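Local coordinates for protein methylxanthine N1-demethylase NdmA (Pseudomonas putida, PDB 6ICN) that uses NADH and oxygen to remove the N1-methyl group of caffeine, giving theobromine and formaldehyde as the first step of caffeine degradation, at residues 75-81 with 126-132; 155-159 with 264-268; 172-176 with 304-308. All blocks are in the same frame, centred on the assembly; numbering follows the deposited sequence.

Contact 1: 75-81 with 126-132. With FES (Fe2/s2 (inorganic) cluster), chain D.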
loop_
_atom_site.group_PDB
_atom_site.type_symbol
_atom_site.label_atom_id
_atom_site.label_comp_id
_atom_site.label_asym_id
_atom_site.label_seq_id
_atom_site.Cartn_x
_atom_site.Cartn_y
_atom_site.Cartn_z
ATOM N N ALA A 75 -16.250 0.274 -34.105
ATOM C CA ALA A 75 -14.860 0.140 -33.671
ATOM C C ALA A 75 -13.943 0.935 -34.601
ATOM O O ALA A 75 -14.003 0.774 -35.830
ATOM C CB ALA A 75 -14.447 -1.339 -33.636
ATOM N N MET A 76 -13.106 1.796 -34.019
ATOM C CA MET A 76 -12.127 2.590 -34.767
ATOM C C MET A 76 -10.762 2.399 -34.124
ATOM O O MET A 76 -10.661 2.004 -32.963
ATOM C CB MET A 76 -12.457 4.096 -34.760
ATOM C CG MET A 76 -13.793 4.484 -35.322
ATOM S SD MET A 76 -13.943 6.275 -35.189
ATOM C CE MET A 76 -15.731 6.400 -35.123
ATOM N N ARG A 77 -9.700 2.696 -34.872
ATOM C CA ARG A 77 -8.402 2.812 -34.207
ATOM C C ARG A 77 -8.450 3.926 -33.167
ATOM O O ARG A 77 -8.974 5.018 -33.420
ATOM C CB ARG A 77 -7.297 3.098 -35.213
ATOM C CG ARG A 77 -5.912 2.986 -34.591
ATOM C CD ARG A 77 -4.817 3.043 -35.659
ATOM N NE ARG A 77 -5.115 2.218 -36.831
ATOM C CZ ARG A 77 -4.827 0.927 -36.913
ATOM N NH1 ARG A 77 -4.248 0.306 -35.900
ATOM N NH2 ARG A 77 -5.116 0.255 -38.001
ATOM N N ASP A 78 -7.869 3.665 -31.989
ATOM C CA ASP A 78 -7.916 4.634 -30.897
ATOM C C ASP A 78 -6.829 5.704 -31.050
ATOM O O ASP A 78 -5.931 5.854 -30.220
ATOM C CB ASP A 78 -7.785 3.905 -29.570
ATOM C CG ASP A 78 -8.139 4.792 -28.396
ATOM O OD1 ASP A 78 -8.648 5.903 -28.623
ATOM O OD2 ASP A 78 -7.895 4.364 -27.247
ATOM N N ARG A 79 -6.925 6.469 -32.138
ATOM C CA ARG A 79 -5.863 7.419 -32.482
ATOM C C ARG A 79 -6.430 8.442 -33.455
ATOM O O ARG A 79 -6.723 8.097 -34.608
ATOM C CB ARG A 79 -4.673 6.692 -33.090
ATOM C CG ARG A 79 -3.488 7.599 -33.376
ATOM C CD ARG A 79 -2.329 6.797 -33.982
ATOM N NE ARG A 79 -1.272 7.722 -34.346
ATOM C CZ ARG A 79 -0.901 8.014 -35.589
ATOM N NH1 ARG A 79 -1.458 7.406 -36.634
ATOM N NH2 ARG A 79 0.054 8.915 -35.781
ATOM N N CYS A 80 -6.600 9.678 -32.987
ATOM C CA CYS A 80 -7.139 10.736 -33.837
ATOM C C CYS A 80 -6.182 11.069 -34.979
ATOM O O CYS A 80 -4.961 11.096 -34.799
ATOM C CB CYS A 80 -7.406 11.979 -32.981
ATOM S SG CYS A 80 -8.117 13.374 -33.875
ATOM N N ALA A 81 -6.748 11.342 -36.167
ATOM C CA ALA A 81 -5.926 11.663 -37.338
ATOM C C ALA A 81 -5.202 12.998 -37.217
ATOM O O ALA A 81 -4.188 13.194 -37.892
ATOM C CB ALA A 81 -6.808 11.682 -38.603
ATOM N N LYS A 126 -7.518 13.517 -45.815
ATOM C CA LYS A 126 -6.951 12.457 -44.995
ATOM C C LYS A 126 -7.468 12.470 -43.557
ATOM O O LYS A 126 -6.993 11.674 -42.740
ATOM C CB LYS A 126 -5.424 12.557 -45.012
ATOM C CG LYS A 126 -4.842 11.960 -46.286
ATOM C CD LYS A 126 -3.392 12.343 -46.495
ATOM C CE LYS A 126 -2.896 11.864 -47.869
ATOM N NZ LYS A 126 -3.162 10.411 -48.082
ATOM N N ALA A 127 -8.437 13.333 -43.237
ATOM C CA ALA A 127 -8.977 13.429 -41.876
ATOM C C ALA A 127 -9.978 12.294 -41.666
ATOM O O ALA A 127 -11.200 12.443 -41.798
ATOM C CB ALA A 127 -9.610 14.796 -41.628
ATOM N N LYS A 128 -9.434 11.121 -41.354
ATOM C CA LYS A 128 -10.214 9.914 -41.145
ATOM C C LYS A 128 -9.351 8.936 -40.364
ATOM O O LYS A 128 -8.118 9.015 -40.385
ATOM C CB LYS A 128 -10.665 9.291 -42.474
ATOM C CG LYS A 128 -9.541 9.048 -43.441
ATOM C CD LYS A 128 -10.079 8.382 -44.703
ATOM C CE LYS A 128 -8.969 8.001 -45.680
ATOM N NZ LYS A 128 -8.554 9.167 -46.513
ATOM N N VAL A 129 -10.015 8.006 -39.694
ATOM C CA VAL A 129 -9.322 6.937 -38.982
ATOM C C VAL A 129 -9.874 5.603 -39.460
ATOM O O VAL A 129 -11.011 5.519 -39.936
ATOM C CB VAL A 129 -9.473 7.091 -37.446
ATOM C CG1 VAL A 129 -8.939 8.445 -36.993
ATOM C CG2 VAL A 129 -10.920 6.929 -37.041
ATOM N N ASP A 130 -9.064 4.547 -39.332
ATOM C CA ASP A 130 -9.505 3.219 -39.753
ATOM C C ASP A 130 -10.654 2.743 -38.876
ATOM O O ASP A 130 -10.645 2.948 -37.661
ATOM C CB ASP A 130 -8.370 2.192 -39.663
ATOM C CG ASP A 130 -7.273 2.421 -40.680
ATOM O OD1 ASP A 130 -7.511 3.063 -41.725
ATOM O OD2 ASP A 130 -6.156 1.938 -40.423
ATOM N N ARG A 131 -11.661 2.130 -39.498
ATOM C CA ARG A 131 -12.723 1.476 -38.756
ATOM C C ARG A 131 -12.743 -0.004 -39.113
ATOM O O ARG A 131 -12.160 -0.433 -40.115
ATOM C CB ARG A 131 -14.097 2.131 -39.004
ATOM C CG ARG A 131 -14.599 2.124 -40.432
ATOM C CD ARG A 131 -15.731 1.117 -40.589
ATOM N NE ARG A 131 -15.243 -0.087 -41.241
ATOM C CZ ARG A 131 -15.833 -1.280 -41.202
ATOM N NH1 ARG A 131 -16.960 -1.479 -40.519
ATOM N NH2 ARG A 131 -15.268 -2.292 -41.846
ATOM N N PHE A 132 -13.380 -0.787 -38.252
ATOM C CA PHE A 132 -13.330 -2.238 -38.339
ATOM C C PHE A 132 -14.715 -2.810 -38.120
ATOM O O PHE A 132 -15.513 -2.271 -37.340
ATOM C CB PHE A 132 -12.364 -2.832 -37.290
ATOM C CG PHE A 132 -10.991 -2.268 -37.383
ATOM C CD1 PHE A 132 -10.071 -2.793 -38.284
ATOM C CD2 PHE A 132 -10.631 -1.156 -36.634
ATOM C CE1 PHE A 132 -8.807 -2.247 -38.397
ATOM C CE2 PHE A 132 -9.382 -0.595 -36.754
ATOM C CZ PHE A 132 -8.458 -1.150 -37.636
HETATM FE FE1 FES D . -8.009 14.920 -32.073
HETATM FE FE2 FES D . -6.827 17.290 -32.415
HETATM S S1 FES D . -5.888 15.380 -31.696
HETATM S S2 FES D . -8.967 16.824 -32.620
HETATM O O HOH W 1 -17.502 -0.495 -36.826
HETATM O O HOH W 2 -6.288 4.904 -38.429
#
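R77 and D130 form a salt bridge in the Rieske [2Fe-2S] domain, where strand 72-77, antiparallel to strand 131-137, gives way to a cluster-binding loop. R77 N donates to D130 O (3.0 Å), and the side chain sets out with R77 CB 4.2 Å from D130 O. CG and CD carry it on until a bend at chi3 (-44°) brings the guanidinium alongside D130. NE makes a weak bond to a water that also accepts from D130 N, and NH1 pairs with E62 of strand 62-69. NH2 lies 3.1 Å from D130 OD2, meeting its anti lone pair close to the guanidinium plane in a nearly straight bond (169°). The same NH2 touches the edge of the F132 ring, 3.6 Å from F132 CZ. A leucine in place of R77 would probably leave the carboxylates of D130 and E62 without their cationic mate. V129, just before its strand, divides its methyls: V129 CG2 meets M76 SD at 3.6 Å, the side chains crossing at about a right angle, while V129 CG1 lies 3.3 Å from R79 O. Beside R79, C80 SG binds FE1 of the cluster at 2.4 Å, on the iron that C99 also holds.

Contact 2: 155-159 with 264-268. With CFF (caffeine), chain F.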
loop_
_atom_site.group_PDB
_atom_site.type_symbol
_atom_site.label_atom_id
_atom_site.label_comp_id
_atom_site.label_asym_id
_atom_site.label_seq_id
_atom_site.Cartn_x
_atom_site.Cartn_y
_atom_site.Cartn_z
ATOM N N PRO A 155 -18.582 -16.693 -33.637
ATOM C CA PRO A 155 -18.777 -18.037 -33.072
ATOM C C PRO A 155 -20.195 -18.393 -32.657
ATOM O O PRO A 155 -21.018 -17.526 -32.346
ATOM C CB PRO A 155 -17.850 -18.012 -31.848
ATOM C CG PRO A 155 -16.724 -17.142 -32.287
ATOM C CD PRO A 155 -17.347 -16.062 -33.136
ATOM N N TYR A 156 -20.467 -19.697 -32.630
ATOM C CA TYR A 156 -21.776 -20.239 -32.307
ATOM C C TYR A 156 -21.927 -20.450 -30.801
ATOM O O TYR A 156 -21.096 -21.108 -30.169
ATOM C CB TYR A 156 -21.959 -21.558 -33.060
ATOM C CG TYR A 156 -23.116 -22.432 -32.622
ATOM C CD1 TYR A 156 -24.425 -22.096 -32.933
ATOM C CD2 TYR A 156 -22.889 -23.620 -31.930
ATOM C CE1 TYR A 156 -25.485 -22.914 -32.541
ATOM C CE2 TYR A 156 -23.938 -24.455 -31.548
ATOM C CZ TYR A 156 -25.235 -24.089 -31.856
ATOM O OH TYR A 156 -26.272 -24.918 -31.467
ATOM N N PHE A 157 -23.007 -19.906 -30.244
ATOM C CA PHE A 157 -23.452 -20.140 -28.873
ATOM C C PHE A 157 -24.815 -20.823 -28.941
ATOM O O PHE A 157 -25.785 -20.219 -29.409
ATOM C CB PHE A 157 -23.530 -18.797 -28.132
ATOM C CG PHE A 157 -24.024 -18.872 -26.707
ATOM C CD1 PHE A 157 -23.799 -19.989 -25.911
ATOM C CD2 PHE A 157 -24.678 -17.779 -26.149
ATOM C CE1 PHE A 157 -24.242 -20.035 -24.574
ATOM C CE2 PHE A 157 -25.112 -17.808 -24.815
ATOM C CZ PHE A 157 -24.904 -18.934 -24.032
ATOM N N SER A 158 -24.895 -22.073 -28.468
ATOM C CA SER A 158 -26.100 -22.877 -28.692
ATOM C C SER A 158 -27.307 -22.382 -27.891
ATOM O O SER A 158 -28.456 -22.627 -28.285
ATOM C CB SER A 158 -25.817 -24.349 -28.357
ATOM O OG SER A 158 -25.567 -24.550 -26.968
ATOM N N ALA A 159 -27.083 -21.710 -26.766
ATOM C CA ALA A 159 -28.167 -21.370 -25.855
ATOM C C ALA A 159 -28.888 -20.092 -26.230
ATOM O O ALA A 159 -29.948 -19.814 -25.659
ATOM C CB ALA A 159 -27.643 -21.234 -24.420
ATOM N N HIS A 264 -26.954 -27.765 -19.152
ATOM C CA HIS A 264 -26.089 -26.682 -18.688
ATOM C C HIS A 264 -25.105 -26.410 -19.816
ATOM O O HIS A 264 -24.452 -27.342 -20.292
ATOM C CB HIS A 264 -25.373 -27.079 -17.383
ATOM C CG HIS A 264 -24.736 -25.938 -16.641
ATOM N ND1 HIS A 264 -25.285 -25.387 -15.499
ATOM C CD2 HIS A 264 -23.578 -25.269 -16.861
ATOM C CE1 HIS A 264 -24.498 -24.418 -15.058
ATOM N NE2 HIS A 264 -23.454 -24.330 -15.864
ATOM N N VAL A 265 -25.021 -25.162 -20.280
ATOM C CA VAL A 265 -24.182 -24.810 -21.424
ATOM C C VAL A 265 -23.100 -23.843 -20.961
ATOM O O VAL A 265 -23.402 -22.850 -20.291
ATOM C CB VAL A 265 -25.001 -24.177 -22.562
ATOM C CG1 VAL A 265 -24.118 -23.917 -23.773
ATOM C CG2 VAL A 265 -26.198 -25.069 -22.934
ATOM N N LEU A 266 -21.855 -24.122 -21.331
ATOM C CA LEU A 266 -20.730 -23.231 -21.066
ATOM C C LEU A 266 -20.200 -22.703 -22.389
ATOM O O LEU A 266 -19.862 -23.485 -23.287
ATOM C CB LEU A 266 -19.610 -23.943 -20.310
ATOM C CG LEU A 266 -20.011 -24.577 -18.983
ATOM C CD1 LEU A 266 -18.960 -25.597 -18.580
ATOM C CD2 LEU A 266 -20.159 -23.502 -17.902
ATOM N N PHE A 267 -20.122 -21.385 -22.515
ATOM C CA PHE A 267 -19.590 -20.755 -23.715
ATOM C C PHE A 267 -18.373 -19.952 -23.285
ATOM O O PHE A 267 -18.495 -18.963 -22.547
ATOM C CB PHE A 267 -20.645 -19.879 -24.390
ATOM C CG PHE A 267 -20.151 -19.135 -25.597
ATOM C CD1 PHE A 267 -20.016 -19.773 -26.830
ATOM C CD2 PHE A 267 -19.835 -17.785 -25.512
ATOM C CE1 PHE A 267 -19.586 -19.077 -27.939
ATOM C CE2 PHE A 267 -19.391 -17.068 -26.631
ATOM C CZ PHE A 267 -19.267 -17.715 -27.848
ATOM N N ASN A 268 -17.199 -20.397 -23.708
ATOM C CA ASN A 268 -15.953 -19.764 -23.293
ATOM C C ASN A 268 -15.196 -19.297 -24.524
ATOM O O ASN A 268 -15.016 -20.067 -25.474
ATOM C CB ASN A 268 -15.099 -20.732 -22.458
ATOM C CG ASN A 268 -13.960 -20.019 -21.730
ATOM O OD1 ASN A 268 -12.844 -19.957 -22.251
ATOM N ND2 ASN A 268 -14.245 -19.450 -20.532
HETATM N N1 CFF F . -14.454 -26.516 -17.923
HETATM C C2 CFF F . -15.300 -27.586 -17.782
HETATM C C10 CFF F . -13.300 -26.621 -18.799
HETATM C C6 CFF F . -14.675 -25.379 -17.259
HETATM N N3 CFF F . -16.378 -27.497 -16.963
HETATM O O11 CFF F . -15.092 -28.599 -18.378
HETATM C C12 CFF F . -17.285 -28.630 -16.804
HETATM C C4 CFF F . -16.606 -26.346 -16.287
HETATM C C5 CFF F . -15.779 -25.292 -16.430
HETATM N N9 CFF F . -17.578 -25.993 -15.428
HETATM O O13 CFF F . -13.931 -24.444 -17.385
HETATM N N7 CFF F . -16.250 -24.289 -15.666
HETATM C C8 CFF F . -17.355 -24.724 -15.049
HETATM C C14 CFF F . -15.878 -22.920 -15.351
#
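F157 lies against F267, and the two phenylalanines make the dense half of a contact between the loop 155-159 and strand 263-274. That strand belongs to the large antiparallel sheet of the catalytic domain, which has the helix-grip fold of Rieske oxygenase alpha subunits. F157 CD1 packs on F267 CB at 3.5 Å. F157 CB makes a CH-pi contact over one face of the F267 ring, 4.1 Å from the ring centroid and 20° off its normal. The rings themselves meet obliquely, planes 36° apart, with the F157 ring near the base of the F267 side chain. With its CG anti to the backbone nitrogen (chi1 177°), F267 reaches across to the loop, where F267 CE1 comes to 3.4 Å from Y156 O and P155 CB sits at the ring's edge, 4.3 Å from F267 CZ. W142 packs on both P155 and F267, and Y138 meets the F157 ring edge-to-face.

Toward V265 the fit is looser. V265 CG1 stands at the edge of the F157 ring, 4.0 Å from F157 CE1, and 3.6 Å from S158 OG. Its other methyl, V265 CG2, only approaches A159 CB at 4.4 Å. The solvent side is the outer face of the loop, where the exposed Y156 points away from the strand; S158 is partly exposed.

Strand alternation puts V265 and F267 against the loop and the apolar L266 on the other face, where L266 CD1 rests 3.4 Å from caffeine C4. The contact itself is largely apolar, and no hydrogen bond crosses it. Between the two segments, then, the loop is held by apolar packing to the back of the strand that lines the caffeine pocket, while its polar bonds go to neighbouring strands, through side chains such as N252 and S246.

Contact 3: 172-176 with 304-308. With CO (cobalt (II) ion), chain E; CFF (caffeine), chain F.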
loop_
_atom_site.group_PDB
_atom_site.type_symbol
_atom_site.label_atom_id
_atom_site.label_comp_id
_atom_site.label_asym_id
_atom_site.label_seq_id
_atom_site.Cartn_x
_atom_site.Cartn_y
_atom_site.Cartn_z
ATOM N N PRO A 172 -15.432 -10.478 -17.403
ATOM C CA PRO A 172 -14.230 -11.061 -18.018
ATOM C C PRO A 172 -13.146 -11.326 -16.984
ATOM O O PRO A 172 -13.063 -10.652 -15.954
ATOM C CB PRO A 172 -13.785 -10.010 -19.042
ATOM C CG PRO A 172 -14.610 -8.787 -18.775
ATOM C CD PRO A 172 -15.823 -9.191 -18.005
ATOM N N TYR A 173 -12.301 -12.323 -17.279
ATOM C CA TYR A 173 -11.158 -12.654 -16.434
ATOM C C TYR A 173 -9.883 -12.648 -17.274
ATOM O O TYR A 173 -9.852 -13.156 -18.399
ATOM C CB TYR A 173 -11.356 -14.006 -15.706
ATOM C CG TYR A 173 -11.550 -15.223 -16.588
ATOM C CD1 TYR A 173 -12.784 -15.491 -17.200
ATOM C CD2 TYR A 173 -10.500 -16.127 -16.807
ATOM C CE1 TYR A 173 -12.956 -16.614 -18.007
ATOM C CE2 TYR A 173 -10.677 -17.257 -17.600
ATOM C CZ TYR A 173 -11.895 -17.498 -18.197
ATOM O OH TYR A 173 -12.054 -18.600 -19.007
ATOM N N TRP A 174 -8.840 -12.041 -16.734
ATOM C CA TRP A 174 -7.599 -11.836 -17.471
ATOM C C TRP A 174 -6.560 -12.856 -17.039
ATOM O O TRP A 174 -6.346 -13.046 -15.842
ATOM C CB TRP A 174 -7.065 -10.435 -17.217
ATOM C CG TRP A 174 -7.897 -9.372 -17.817
ATOM C CD1 TRP A 174 -9.114 -8.919 -17.375
ATOM C CD2 TRP A 174 -7.560 -8.594 -18.951
ATOM N NE1 TRP A 174 -9.557 -7.912 -18.191
ATOM C CE2 TRP A 174 -8.622 -7.689 -19.167
ATOM C CE3 TRP A 174 -6.473 -8.583 -19.818
ATOM C CZ2 TRP A 174 -8.610 -6.773 -20.205
ATOM C CZ3 TRP A 174 -6.461 -7.666 -20.856
ATOM C CH2 TRP A 174 -7.524 -6.777 -21.039
ATOM N N TRP A 175 -5.910 -13.502 -18.007
ATOM C CA TRP A 175 -4.830 -14.437 -17.726
ATOM C C TRP A 175 -3.567 -14.045 -18.476
ATOM O O TRP A 175 -3.616 -13.577 -19.616
ATOM C CB TRP A 175 -5.193 -15.868 -18.133
ATOM C CG TRP A 175 -6.102 -16.613 -17.199
ATOM C CD1 TRP A 175 -6.673 -16.148 -16.044
ATOM C CD2 TRP A 175 -6.501 -17.976 -17.331
ATOM N NE1 TRP A 175 -7.424 -17.150 -15.458
ATOM C CE2 TRP A 175 -7.330 -18.279 -16.230
ATOM C CE3 TRP A 175 -6.241 -18.977 -18.277
ATOM C CZ2 TRP A 175 -7.900 -19.539 -16.055
ATOM C CZ3 TRP A 175 -6.820 -20.235 -18.098
ATOM C CH2 TRP A 175 -7.628 -20.499 -16.991
ATOM N N ASP A 176 -2.422 -14.269 -17.836
ATOM C CA ASP A 176 -1.126 -14.141 -18.484
ATOM C C ASP A 176 -0.815 -15.444 -19.223
ATOM O O ASP A 176 0.105 -16.187 -18.887
ATOM C CB ASP A 176 -0.057 -13.815 -17.445
ATOM C CG ASP A 176 1.288 -13.496 -18.063
ATOM O OD1 ASP A 176 1.361 -12.616 -18.942
ATOM O OD2 ASP A 176 2.294 -14.110 -17.644
ATOM N N PHE A 304 -11.687 -21.606 -12.430
ATOM C CA PHE A 304 -10.694 -20.760 -13.080
ATOM C C PHE A 304 -9.504 -20.498 -12.158
ATOM O O PHE A 304 -8.359 -20.446 -12.618
ATOM C CB PHE A 304 -11.334 -19.449 -13.538
ATOM C CG PHE A 304 -12.345 -19.607 -14.670
ATOM C CD1 PHE A 304 -12.244 -20.647 -15.592
ATOM C CD2 PHE A 304 -13.395 -18.696 -14.801
ATOM C CE1 PHE A 304 -13.186 -20.778 -16.644
ATOM C CE2 PHE A 304 -14.336 -18.825 -15.848
ATOM C CZ PHE A 304 -14.223 -19.859 -16.766
ATOM N N ALA A 305 -9.755 -20.321 -10.851
ATOM C CA ALA A 305 -8.651 -20.100 -9.919
ATOM C C ALA A 305 -7.760 -21.327 -9.820
ATOM O O ALA A 305 -6.554 -21.188 -9.580
ATOM C CB ALA A 305 -9.172 -19.733 -8.527
ATOM N N GLU A 306 -8.338 -22.529 -9.973
ATOM C CA GLU A 306 -7.528 -23.752 -9.981
ATOM C C GLU A 306 -6.647 -23.834 -11.231
ATOM O O GLU A 306 -5.454 -24.171 -11.141
ATOM C CB GLU A 306 -8.440 -24.975 -9.854
ATOM C CG GLU A 306 -9.097 -25.065 -8.449
ATOM C CD GLU A 306 -10.171 -26.152 -8.322
ATOM O OE1 GLU A 306 -10.709 -26.627 -9.349
ATOM O OE2 GLU A 306 -10.510 -26.505 -7.164
ATOM N N ASP A 307 -7.194 -23.479 -12.403
ATOM C CA ASP A 307 -6.395 -23.513 -13.634
ATOM C C ASP A 307 -5.313 -22.431 -13.675
ATOM O O ASP A 307 -4.199 -22.687 -14.143
ATOM C CB ASP A 307 -7.308 -23.357 -14.861
ATOM C CG ASP A 307 -8.061 -24.623 -15.194
ATOM O OD1 ASP A 307 -7.417 -25.654 -15.419
ATOM O OD2 ASP A 307 -9.305 -24.595 -15.251
ATOM N N LYS A 308 -5.632 -21.208 -13.236
ATOM C CA LYS A 308 -4.835 -20.027 -13.583
ATOM C C LYS A 308 -3.335 -20.147 -13.300
ATOM O O LYS A 308 -2.538 -19.863 -14.206
ATOM C CB LYS A 308 -5.437 -18.809 -12.861
ATOM C CG LYS A 308 -4.714 -17.490 -13.149
ATOM C CD LYS A 308 -5.392 -16.343 -12.357
ATOM C CE LYS A 308 -4.700 -14.989 -12.596
ATOM N NZ LYS A 308 -3.360 -14.946 -11.939
HETATM CO CO CO E . -9.173 -26.728 -15.855
HETATM N N1 CFF F . -14.454 -26.516 -17.923
HETATM C C2 CFF F . -15.300 -27.586 -17.782
HETATM C C10 CFF F . -13.300 -26.621 -18.799
HETATM C C6 CFF F . -14.675 -25.379 -17.259
HETATM N N3 CFF F . -16.378 -27.497 -16.963
HETATM O O11 CFF F . -15.092 -28.599 -18.378
HETATM C C12 CFF F . -17.285 -28.630 -16.804
HETATM C C4 CFF F . -16.606 -26.346 -16.287
HETATM C C5 CFF F . -15.779 -25.292 -16.430
HETATM N N9 CFF F . -17.578 -25.993 -15.428
HETATM O O13 CFF F . -13.931 -24.444 -17.385
HETATM N N7 CFF F . -16.250 -24.289 -15.666
HETATM C C8 CFF F . -17.355 -24.724 -15.049
HETATM C C14 CFF F . -15.878 -22.920 -15.351
HETATM O O HOH W 3 -10.045 -26.253 -17.704
#
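The rings of Y173 and F304 form an offset stack, with centroids 4.1 Å apart and planes tilted by 21°. Y173 CZ lies 3.5 Å above the F304 ring, over its centre, and F304 CD2 lies similarly over the face of Y173. At the edge of the Y173 ring, in its plane, is W175 CD1. The indole of W175 is sandwiched: Y173 CE2 approaches one face, offset toward the rim, and the K308 backbone and side chain cover the opposite one. K308 CG makes a CH-pi contact there, 3.9 Å from the centroid of the five-membered ring, before the lysine, extended as far as CE, bends at its end to a salt bridge with E312.

Y173 CG stands between the backbone nitrogen and the carbonyl carbon (chi1 60°), which carries the ring in front of F304. Y173 OH then bonds to N268 and R182, so the stacked ring is held from its far end as well.

Strand 166-175, outermost in the seven-stranded sheet of the helix-grip catalytic domain, is thus packed against helix 293-313, the short segments running nearly parallel at 12°. This helix carries part of the metal centre. W175 CH2 rests 3.6 Å from D307 CB, and W175 CZ2 is the same 3.6 Å from F304 O, the carbonyl that accepts the helical bond of K308 N.

D307 grips the cobalt ion with both oxygens, OD1 at 2.1 Å and OD2 at 2.2 Å, and its OD1 also accepts from N185. H191, H196 and a water complete the site, a triad of two histidines and one carboxylate that in Rieske oxygenases normally holds mononuclear iron. One turn back along the helix, the F304 ring adjoins the substrate, meeting it obliquely with F304 CE1 3.7 Å from the caffeine methyl C14.

How the contacts relate
Contacts 2 and 3 share the catalytic domain, their centres 19 Å apart, and both border the caffeine pocket: contact 2 supplies L266, contact 3 supplies F304 and the metal ligand D307. They meet directly where N268 ND2 lies 2.8 Å from Y173 OH, a probable side-chain hydrogen bond between two strands of one sheet, and their segments alternate along the chain. Contact 1 stands apart at the [2Fe-2S] cluster, its centre about 33 Å from that of contact 2 and 32 Å from that of contact 3, with no touch to either. It is instead the contact that meets a second subunit, consistent with the Rieske oxygenase scheme in which electrons pass from one subunit's cluster to a neighbour's mononuclear metal.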